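Local coordinates for protein KP700603 (Klebsiella pneumoniae 700603, PDB 5KVK), which is of unknown function but belongs to the competence-damaged protein (CinA) superfamily and is possibly involved in outer-membrane biogenesis, at residues V126-N131 against V155-A160. Sequence-based numbering, arbitrary orientation. Where two conformers were deposited one is given.
Sequences VWFAWN and VRFAMA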
ATOM      1  N   VAL A 126      11.530 -12.805  -7.312  1.00 26.68           N
ATOM      2  CA  VAL A 126      10.188 -12.307  -7.032  1.00 23.49           C
ATOM      3  C   VAL A 126       9.165 -13.284  -7.640  1.00 28.60           C
ATOM      4  O   VAL A 126       9.222 -13.616  -8.836  1.00 26.23           O
ATOM      5  CB  VAL A 126       9.950 -10.889  -7.600  1.00 25.85           C
ATOM      6  CG1 VAL A 126       8.588 -10.425  -7.240  1.00 24.06           C
ATOM      7  CG2 VAL A 126      10.971  -9.820  -7.122  1.00 26.76           C
ATOM      8  N   TRP A 127       8.207 -13.724  -6.830  1.00 25.99           N
ATOM      9  CA  TRP A 127       7.067 -14.514  -7.303  1.00 23.47           C
ATOM     10  C   TRP A 127       5.857 -13.613  -7.515  1.00 23.63           C
ATOM     11  O   TRP A 127       5.603 -12.713  -6.706  1.00 24.68           O
ATOM     12  CB  TRP A 127       6.691 -15.573  -6.253  1.00 24.88           C
ATOM     13  CG  TRP A 127       7.387 -16.894  -6.480  1.00 28.60           C
ATOM     14  CD1 TRP A 127       8.500 -17.347  -5.824  1.00 29.22           C
ATOM     15  CD2 TRP A 127       7.022 -17.911  -7.433  1.00 27.95           C
ATOM     16  NE1 TRP A 127       8.842 -18.625  -6.296  1.00 31.32           N
ATOM     17  CE2 TRP A 127       7.959 -18.978  -7.289  1.00 31.31           C
ATOM     18  CE3 TRP A 127       5.994 -18.036  -8.385  1.00 30.09           C
ATOM     19  CZ2 TRP A 127       7.885 -20.152  -8.055  1.00 33.59           C
ATOM     20  CZ3 TRP A 127       5.940 -19.197  -9.156  1.00 34.68           C
ATOM     21  CH2 TRP A 127       6.879 -20.237  -8.988  1.00 35.21           C
ATOM     22  N   PHE A 128       5.102 -13.894  -8.570  1.00 22.07           N
ATOM     23  CA  PHE A 128       3.892 -13.180  -8.925  1.00 23.96           C
ATOM     24  C   PHE A 128       2.721 -14.146  -9.040  1.00 21.90           C
ATOM     25  O   PHE A 128       2.873 -15.280  -9.525  1.00 24.19           O
ATOM     26  CB  PHE A 128       4.046 -12.495 -10.275  1.00 21.67           C
ATOM     27  CG  PHE A 128       5.170 -11.494 -10.336  1.00 21.23           C
ATOM     28  CD1 PHE A 128       6.504 -11.914 -10.534  1.00 26.35           C
ATOM     29  CD2 PHE A 128       4.889 -10.139 -10.186  1.00 22.73           C
ATOM     30  CE1 PHE A 128       7.541 -10.953 -10.587  1.00 27.64           C
ATOM     31  CE2 PHE A 128       5.915  -9.191 -10.235  1.00 24.98           C
ATOM     32  CZ  PHE A 128       7.227  -9.608 -10.423  1.00 26.09           C
ATOM     33  N   ALA A 129       1.554 -13.666  -8.656  1.00 20.45           N
ATOM     34  CA  ALA A 129       0.306 -14.333  -9.046  1.00 23.71           C
ATOM     35  C   ALA A 129      -0.657 -13.305  -9.615  1.00 22.93           C
ATOM     36  O   ALA A 129      -0.781 -12.174  -9.096  1.00 19.92           O
ATOM     37  CB  ALA A 129      -0.301 -15.046  -7.846  1.00 23.66           C
ATOM     38  N   TRP A 130      -1.384 -13.716 -10.651  1.00 22.33           N
ATOM     39  CA  TRP A 130      -2.489 -12.966 -11.214  1.00 20.39           C
ATOM     40  C   TRP A 130      -3.693 -13.881 -11.093  1.00 24.58           C
ATOM     41  O   TRP A 130      -3.699 -14.975 -11.656  1.00 26.47           O
ATOM     42  CB  TRP A 130      -2.226 -12.615 -12.690  1.00 21.57           C
ATOM     43  CG  TRP A 130      -0.986 -11.818 -12.980  1.00 23.13           C
ATOM     44  CD1 TRP A 130      -0.883 -10.436 -13.176  1.00 26.16           C
ATOM     45  CD2 TRP A 130       0.331 -12.335 -13.104  1.00 24.68           C
ATOM     46  NE1 TRP A 130       0.456 -10.094 -13.418  1.00 24.43           N
ATOM     47  CE2 TRP A 130       1.206 -11.236 -13.363  1.00 26.46           C
ATOM     48  CE3 TRP A 130       0.875 -13.637 -13.029  1.00 24.63           C
ATOM     49  CZ2 TRP A 130       2.576 -11.402 -13.538  1.00 23.31           C
ATOM     50  CZ3 TRP A 130       2.227 -13.812 -13.221  1.00 25.62           C
ATOM     51  CH2 TRP A 130       3.066 -12.702 -13.512  1.00 25.43           C
ATOM     52  N   ASN A 131      -4.678 -13.452 -10.344  1.00 22.59           N
ATOM     53  CA  ASN A 131      -5.811 -14.287  -9.960  1.00 23.82           C
ATOM     54  C   ASN A 131      -7.036 -13.649 -10.592  1.00 24.34           C
ATOM     55  O   ASN A 131      -7.510 -12.613 -10.122  1.00 23.22           O
ATOM     56  CB  ASN A 131      -5.914 -14.332  -8.430  1.00 24.62           C
ATOM     57  CG  ASN A 131      -7.040 -15.228  -7.940  1.00 24.93           C
ATOM     58  OD1 ASN A 131      -7.997 -15.470  -8.693  1.00 25.76           O
ATOM     59  ND2 ASN A 131      -6.967 -15.728  -6.679  1.00 25.87           N
ATOM     60  N   VAL A 155       7.187  -4.101 -10.282  1.00 20.30           N
ATOM     61  CA  VAL A 155       5.921  -3.386 -10.490  1.00 23.68           C
ATOM     62  C   VAL A 155       5.587  -3.368 -11.987  1.00 25.19           C
ATOM     63  O   VAL A 155       4.449  -3.663 -12.399  1.00 25.37           O
ATOM     64  CB  VAL A 155       6.034  -1.950  -9.920  1.00 24.95           C
ATOM     65  CG1 VAL A 155       4.893  -1.032 -10.424  1.00 25.64           C
ATOM     66  CG2 VAL A 155       6.079  -1.991  -8.344  1.00 25.67           C
ATOM     67  N   ARG A 156       6.571  -3.000 -12.837  1.00 23.42           N
ATOM     68  CA  ARG A 156       6.274  -2.954 -14.263  0.50 24.82           C
ATOM     69  C   ARG A 156       5.961  -4.337 -14.801  1.00 28.09           C
ATOM     70  O   ARG A 156       5.019  -4.497 -15.576  1.00 30.07           O
ATOM     71  CB  ARG A 156       7.427  -2.321 -15.049  0.50 26.00           C
ATOM     72  CG  ARG A 156       7.402  -0.801 -14.977  0.50 26.48           C
ATOM     73  CD  ARG A 156       8.385  -0.146 -15.931  0.50 29.18           C
ATOM     74  NE  ARG A 156       9.749  -0.544 -15.613  0.50 28.93           N
ATOM     75  CZ  ARG A 156      10.569   0.129 -14.823  0.50 28.15           C
ATOM     76  NH1 ARG A 156      10.193   1.251 -14.233  0.50 27.44           N
ATOM     77  NH2 ARG A 156      11.774  -0.359 -14.606  0.50 27.75           N
ATOM     78  N   PHE A 157       6.739  -5.361 -14.388  1.00 25.58           N
ATOM     79  CA  PHE A 157       6.435  -6.708 -14.870  1.00 25.93           C
ATOM     80  C   PHE A 157       5.013  -7.134 -14.495  1.00 25.19           C
ATOM     81  O   PHE A 157       4.304  -7.737 -15.322  1.00 25.45           O
ATOM     82  CB  PHE A 157       7.441  -7.720 -14.340  1.00 25.91           C
ATOM     83  CG  PHE A 157       7.215  -9.116 -14.900  1.00 27.77           C
ATOM     84  CD1 PHE A 157       6.684 -10.127 -14.095  1.00 26.52           C
ATOM     85  CD2 PHE A 157       7.516  -9.391 -16.235  1.00 34.24           C
ATOM     86  CE1 PHE A 157       6.476 -11.417 -14.637  1.00 26.90           C
ATOM     87  CE2 PHE A 157       7.287 -10.655 -16.764  1.00 35.06           C
ATOM     88  CZ  PHE A 157       6.750 -11.653 -15.956  1.00 30.42           C
ATOM     89  N   ALA A 158       4.580  -6.829 -13.263  1.00 23.60           N
ATOM     90  CA  ALA A 158       3.228  -7.224 -12.838  1.00 22.40           C
ATOM     91  C   ALA A 158       2.196  -6.662 -13.811  1.00 23.81           C
ATOM     92  O   ALA A 158       1.263  -7.363 -14.253  1.00 23.70           O
ATOM     93  CB  ALA A 158       2.980  -6.715 -11.421  1.00 26.61           C
ATOM     94  N   MET A 159       2.389  -5.400 -14.215  1.00 21.53           N
ATOM     95  CA  MET A 159       1.386  -4.724 -15.048  1.00 26.61           C
ATOM     96  C   MET A 159       1.500  -5.154 -16.495  1.00 26.21           C
ATOM     97  O   MET A 159       0.468  -5.373 -17.157  1.00 26.42           O
ATOM     98  CB  MET A 159       1.512  -3.205 -14.935  1.00 27.30           C
ATOM     99  CG  MET A 159       1.102  -2.672 -13.510  1.00 27.66           C
ATOM    100  SD  MET A 159      -0.549  -3.190 -13.107  1.00 32.14           S
ATOM    101  CE  MET A 159      -1.407  -2.071 -14.206  1.00 30.15           C
ATOM    102  N   ALA A 160       2.742  -5.303 -16.985  1.00 21.75           N
ATOM    103  CA  ALA A 160       2.937  -5.688 -18.393  1.00 26.25           C
ATOM    104  C   ALA A 160       2.378  -7.096 -18.655  1.00 30.17           C
ATOM    105  O   ALA A 160       1.699  -7.337 -19.656  1.00 29.64           O
ATOM    106  CB  ALA A 160       4.401  -5.653 -18.744  1.00 30.90           C
TER
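Phe157 reaches from helix 147-165 toward strand 125-132 and sets one edge of its ring against a face of Phe128. The pair is edge-to-face, with planes at 67° and Phe157 CD1 3.7 Å from Phe128 CE1. CG of Phe157, anti to the backbone N (chi1 -176°), lies beside the carbonyl carbon, which swings the ring to where CE1 also meets the benzo edge of Trp130, 3.8 Å from Trp130 CH2. The rim of Phe157 thus fits the corner formed by the face of Phe128 and that edge; a phenyl suits it because neighbouring rim atoms can each meet a different ring. Ala158 adds a small bump, its CB packing obliquely 4.0 Å from Phe128 CE2, and Ile108 of neighbouring strand 104-110 touches both residues. The helix lies on one face of the mixed sheet at a shallow angle to the strand, axes 9.8 Å apart, as in layered alpha/beta folds. Trp130 NE1 donates to Ala158 O, 3.0 Å away and almost straight at 169°, the acceptor nearly in the indole plane and offering a lone pair. Indole suits this place because it offers hydrocarbon to Phe157 and an N-H to the helix. The chemistry implies that a buried polar N-H is satisfied by the helix itself, adding a directional link to otherwise apolar packing.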